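Local coordinates for peptide-43 (Lutzomyia longipalpis, PDB 7JQD), which probably binds the PAC1 receptor as an antagonist, being a shortened relative of maxadilan, the sand-fly salivary vasodilator, at residues B[16-19]-B[23-26]. Sequence-based numbering, arbitrary orientation.
Sequences RQAY and VFKA
Ala-18 and Phe-24 bring the two backbones within 5.0 Å, CA to CA, where Ala-18 leaves helical geometry (psi 134°) after helix 3-17 and Phe-24 lies in the early part of helix 21-37. The methyl of Ala-18 points at that second helix and meets it by apolar packing, with no hydrogen bond between the segments. Its CB lies 3.7 Å from Val-23 CB and 3.8 Å from Phe-24 CB, so the methyl sits against two successive residues of the helix. Val-23 adds one branch: with CG1 anti to the backbone N (chi1 -174°), that methyl comes 3.8 Å from Ala-18 CB, whereas CG2 is directed past it. The contact flanks the turn of a helical hairpin, whose two helices, 3-17 and 21-37, are also joined by the disulfide between Cys-14 and Cys-27. The Phe-24 ring turns an edge to Ala-18 CB, which lies near the ring plane, with CD1 the nearest ring atom at 4.4 Å. The same phenyl packs on Cys-14 and Ala-15 of helix 3-17 and meets an aromatic ring of the other protein chain, the planes inclined by about 55°.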
# COMPACT_ATOMS: atom_id res chain seq x y z
N ARG B 16 6.50 11.47 -9.08
CA ARG B 16 6.95 12.00 -10.35
C ARG B 16 7.11 13.52 -10.30
O ARG B 16 8.03 14.07 -10.92
CB ARG B 16 5.98 11.60 -11.45
CG ARG B 16 6.01 12.54 -12.62
CD ARG B 16 4.87 12.26 -13.57
NE ARG B 16 3.62 12.68 -12.97
CZ ARG B 16 3.27 13.95 -12.77
NH1 ARG B 16 4.08 14.94 -13.13
NH2 ARG B 16 2.11 14.25 -12.21
N GLN B 17 6.22 14.23 -9.60
CA GLN B 17 6.41 15.66 -9.40
C GLN B 17 7.62 15.94 -8.53
O GLN B 17 8.49 16.74 -8.89
CB GLN B 17 5.17 16.28 -8.77
CG GLN B 17 3.91 15.99 -9.50
CD GLN B 17 2.79 16.82 -8.95
OE1 GLN B 17 3.04 17.86 -8.33
NE2 GLN B 17 1.56 16.36 -9.12
N ALA B 18 7.68 15.31 -7.36
CA ALA B 18 8.64 15.70 -6.35
C ALA B 18 10.03 15.17 -6.69
O ALA B 18 10.17 14.00 -7.08
CB ALA B 18 8.20 15.18 -4.98
N TYR B 19 11.05 16.03 -6.56
CA TYR B 19 12.43 15.58 -6.59
C TYR B 19 13.10 15.73 -5.23
O TYR B 19 14.19 15.19 -5.03
CB TYR B 19 13.23 16.32 -7.68
CG TYR B 19 12.80 15.97 -9.12
CD1 TYR B 19 11.75 15.07 -9.37
CD2 TYR B 19 13.43 16.53 -10.22
CE1 TYR B 19 11.35 14.75 -10.65
CE2 TYR B 19 13.04 16.22 -11.52
CZ TYR B 19 12.00 15.32 -11.72
OH TYR B 19 11.59 15.00 -13.00
N VAL B 23 8.80 17.90 -0.76
CA VAL B 23 7.80 18.13 -1.80
C VAL B 23 6.86 16.93 -1.90
O VAL B 23 5.64 17.08 -2.02
CB VAL B 23 8.48 18.42 -3.15
CG1 VAL B 23 7.45 18.80 -4.21
CG2 VAL B 23 9.54 19.51 -2.99
N PHE B 24 7.43 15.72 -1.84
CA PHE B 24 6.63 14.50 -1.95
C PHE B 24 5.53 14.47 -0.90
O PHE B 24 4.35 14.25 -1.21
CB PHE B 24 7.52 13.26 -1.83
CG PHE B 24 6.77 11.98 -2.01
CD1 PHE B 24 6.40 11.55 -3.27
CD2 PHE B 24 6.38 11.22 -0.91
CE1 PHE B 24 5.70 10.40 -3.44
CE2 PHE B 24 5.67 10.05 -1.07
CZ PHE B 24 5.34 9.64 -2.33
N LYS B 25 5.91 14.69 0.37
CA LYS B 25 4.93 14.64 1.45
C LYS B 25 3.82 15.65 1.20
O LYS B 25 2.64 15.37 1.46
CB LYS B 25 5.61 14.89 2.80
CG LYS B 25 6.60 13.81 3.20
CD LYS B 25 7.31 14.15 4.51
CE LYS B 25 8.67 13.47 4.63
NZ LYS B 25 9.78 14.46 4.84
N ALA B 26 4.18 16.82 0.67
CA ALA B 26 3.20 17.89 0.48
C ALA B 26 2.19 17.50 -0.57
O ALA B 26 0.98 17.55 -0.33
CB ALA B 26 3.90 19.19 0.10